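Local coordinates for G-protein alpha subunit Galpha7 (Naegleria fowleri, PDB 6NE6) that probably binds and hydrolyses GTP as the alpha subunit of a heterotrimeric G protein, relaying signals from membrane receptors, at residues L245-D251 / D299-A305. Numbering follows the deposited sequence.
Sequences LLLNKHD and DVFFVTA
Asn248 OD1 is gripped by two backbone amides: Ala305 N donates to it at 3.0 Å, lying in the plane of the amide's C=O group, and Lys249 N adds a weaker bond from its own segment. The Asn248 CG lies anti to the backbone N (chi1 -173°), which carries the amide across to 303-305, where Val303 CG1 packs 3.5 Å from OD1. ND2 turns the other way, to Ser20 O in the apparent P-loop. An asparagine suits this place because it can accept on one side and donate on the other.

Beyond it, the opening turn of helix 250-258 is tied to the same loop. His250 N bonds to Val303 O at 3.0 Å, and Asp251 N to Thr304 OG1 at 2.9 Å. Thr304 OG1 also hydrogen-bonds a water 2.6 Å away, which reaches Asp251 OD1 only weakly. His250 ND1 meets Asp251 OD1 almost exactly in the ring plane, which, with the bond between NE2 and Lys281 NZ, helps set the turn of the imidazole, while CD2 rests against Phe302 CB.

Behind these polar ends, strands 242-248 and 297-302 run parallel, and 297-302 forms one edge of the sheet. Leu247 N to Phe301 O, at 2.8 Å, is one rung of their ladder. On one face Leu247 CD1 lies 3.7 Å from Phe302 CE1 and also touches Val300; the branched leucine lies alongside the flat ring, and Leu247 and Phe302 both also touch helix 277-291.

The sequence Asn-Lys-His-Asp matches the NKxD guanine-recognition motif of G proteins. With Lys249 NZ bound to Asp129 and Asp19 O, these bonds probably hold the motif and the 303-305 loop in position for a guanine base.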
loop_
_atom_site.group_PDB
_atom_site.type_symbol
_atom_site.label_atom_id
_atom_site.label_comp_id
_atom_site.label_asym_id
_atom_site.label_seq_id
_atom_site.Cartn_x
_atom_site.Cartn_y
_atom_site.Cartn_z
ATOM N N LEU A 245 -10.331 5.966 -11.036
ATOM C CA LEU A 245 -10.141 4.749 -10.254
ATOM C C LEU A 245 -8.803 4.136 -10.642
ATOM O O LEU A 245 -8.564 3.871 -11.826
ATOM C CB LEU A 245 -11.277 3.749 -10.496
ATOM C CG LEU A 245 -11.112 2.413 -9.748
ATOM C CD1 LEU A 245 -11.125 2.612 -8.219
ATOM C CD2 LEU A 245 -12.185 1.418 -10.188
ATOM N N LEU A 246 -7.930 3.925 -9.655
ATOM C CA LEU A 246 -6.629 3.295 -9.871
ATOM C C LEU A 246 -6.646 1.926 -9.199
ATOM O O LEU A 246 -6.753 1.838 -7.972
ATOM C CB LEU A 246 -5.511 4.159 -9.302
ATOM C CG LEU A 246 -4.915 5.220 -10.218
ATOM C CD1 LEU A 246 -5.970 6.250 -10.633
ATOM C CD2 LEU A 246 -3.751 5.878 -9.485
ATOM N N LEU A 247 -6.545 0.869 -9.997
ATOM C CA LEU A 247 -6.497 -0.491 -9.460
ATOM C C LEU A 247 -5.018 -0.833 -9.341
ATOM O O LEU A 247 -4.352 -1.111 -10.341
ATOM C CB LEU A 247 -7.278 -1.459 -10.350
ATOM C CG LEU A 247 -8.784 -1.138 -10.393
ATOM C CD1 LEU A 247 -9.542 -1.973 -11.442
ATOM C CD2 LEU A 247 -9.418 -1.316 -9.027
ATOM N N ASN A 248 -4.508 -0.773 -8.111
ATOM C CA ASN A 248 -3.094 -0.785 -7.795
ATOM C C ASN A 248 -2.640 -2.202 -7.446
ATOM O O ASN A 248 -3.443 -3.138 -7.340
ATOM C CB ASN A 248 -2.833 0.198 -6.641
ATOM C CG ASN A 248 -1.363 0.402 -6.345
ATOM O OD1 ASN A 248 -0.512 0.349 -7.235
ATOM N ND2 ASN A 248 -1.058 0.636 -5.076
ATOM N N LYS A 249 -1.328 -2.355 -7.295
ATOM C CA LYS A 249 -0.695 -3.645 -7.002
ATOM C C LYS A 249 -0.951 -4.660 -8.114
ATOM O O LYS A 249 -1.061 -5.862 -7.858
ATOM C CB LYS A 249 -1.133 -4.190 -5.636
ATOM C CG LYS A 249 -1.006 -3.168 -4.503
ATOM C CD LYS A 249 -1.304 -3.791 -3.147
ATOM C CE LYS A 249 -1.207 -2.753 -2.034
ATOM N NZ LYS A 249 -1.381 -3.403 -0.688
ATOM N N HIS A 250 -1.010 -4.168 -9.356
ATOM C CA HIS A 250 -1.321 -5.018 -10.505
ATOM C C HIS A 250 -0.342 -6.186 -10.621
ATOM O O HIS A 250 -0.750 -7.333 -10.818
ATOM C CB HIS A 250 -1.309 -4.171 -11.785
ATOM C CG HIS A 250 -1.390 -4.974 -13.044
ATOM N ND1 HIS A 250 -0.286 -5.547 -13.631
ATOM C CD2 HIS A 250 -2.440 -5.267 -13.851
ATOM C CE1 HIS A 250 -0.653 -6.192 -14.725
ATOM N NE2 HIS A 250 -1.953 -6.026 -14.889
ATOM N N ASP A 251 0.958 -5.920 -10.505
ATOM C CA ASP A 251 1.926 -6.999 -10.694
ATOM C C ASP A 251 1.845 -8.045 -9.573
ATOM O O ASP A 251 2.055 -9.241 -9.829
ATOM C CB ASP A 251 3.337 -6.409 -10.826
ATOM C CG ASP A 251 3.556 -5.675 -12.168
ATOM O OD1 ASP A 251 2.680 -5.734 -13.064
ATOM O OD2 ASP A 251 4.610 -5.021 -12.325
ATOM N N ASP A 299 -12.066 7.803 -15.700
ATOM C CA ASP A 299 -11.409 6.660 -16.327
ATOM C C ASP A 299 -10.979 5.682 -15.234
ATOM O O ASP A 299 -11.044 5.983 -14.041
ATOM C CB ASP A 299 -10.224 7.133 -17.180
ATOM C CG ASP A 299 -10.005 6.279 -18.418
ATOM O OD1 ASP A 299 -10.501 5.130 -18.472
ATOM O OD2 ASP A 299 -9.321 6.768 -19.335
ATOM N N VAL A 300 -10.522 4.502 -15.660
ATOM C CA VAL A 300 -10.015 3.465 -14.763
ATOM C C VAL A 300 -8.654 3.024 -15.284
ATOM O O VAL A 300 -8.503 2.782 -16.485
ATOM C CB VAL A 300 -10.966 2.253 -14.671
ATOM C CG1 VAL A 300 -10.349 1.166 -13.813
ATOM C CG2 VAL A 300 -12.332 2.657 -14.115
ATOM N N PHE A 301 -7.660 2.944 -14.392
ATOM C CA PHE A 301 -6.298 2.582 -14.774
ATOM C C PHE A 301 -5.793 1.462 -13.880
ATOM O O PHE A 301 -6.025 1.473 -12.665
ATOM C CB PHE A 301 -5.308 3.770 -14.661
ATOM C CG PHE A 301 -5.570 4.895 -15.622
ATOM C CD1 PHE A 301 -4.953 4.924 -16.866
ATOM C CD2 PHE A 301 -6.407 5.943 -15.273
ATOM C CE1 PHE A 301 -5.189 5.974 -17.756
ATOM C CE2 PHE A 301 -6.635 6.997 -16.160
ATOM C CZ PHE A 301 -6.038 7.006 -17.391
ATOM N N PHE A 302 -5.087 0.502 -14.478
ATOM C CA PHE A 302 -4.325 -0.466 -13.704
ATOM C C PHE A 302 -2.940 0.106 -13.471
ATOM O O PHE A 302 -2.369 0.737 -14.363
ATOM C CB PHE A 302 -4.206 -1.801 -14.448
ATOM C CG PHE A 302 -5.524 -2.475 -14.703
ATOM C CD1 PHE A 302 -6.184 -3.135 -13.676
ATOM C CD2 PHE A 302 -6.098 -2.447 -15.960
ATOM C CE1 PHE A 302 -7.383 -3.770 -13.903
ATOM C CE2 PHE A 302 -7.311 -3.076 -16.193
ATOM C CZ PHE A 302 -7.951 -3.735 -15.157
ATOM N N VAL A 303 -2.372 -0.142 -12.289
ATOM C CA VAL A 303 -1.045 0.389 -11.993
ATOM C C VAL A 303 -0.329 -0.516 -10.997
ATOM O O VAL A 303 -0.948 -1.266 -10.242
ATOM C CB VAL A 303 -1.132 1.844 -11.467
ATOM C CG1 VAL A 303 -1.748 1.888 -10.095
ATOM C CG2 VAL A 303 0.247 2.506 -11.474
ATOM N N THR A 304 1.001 -0.474 -11.031
ATOM C CA THR A 304 1.824 -1.077 -9.988
ATOM C C THR A 304 2.674 0.055 -9.433
ATOM O O THR A 304 3.671 0.438 -10.045
ATOM C CB THR A 304 2.681 -2.213 -10.529
ATOM O OG1 THR A 304 1.826 -3.226 -11.067
ATOM C CG2 THR A 304 3.515 -2.826 -9.399
ATOM N N ALA A 305 2.254 0.604 -8.292
ATOM C CA ALA A 305 2.934 1.768 -7.736
ATOM C C ALA A 305 4.389 1.474 -7.398
ATOM O O ALA A 305 5.228 2.376 -7.452
ATOM C CB ALA A 305 2.193 2.265 -6.489
HETATM O O HOH W 1 1.526 -2.608 -13.558
#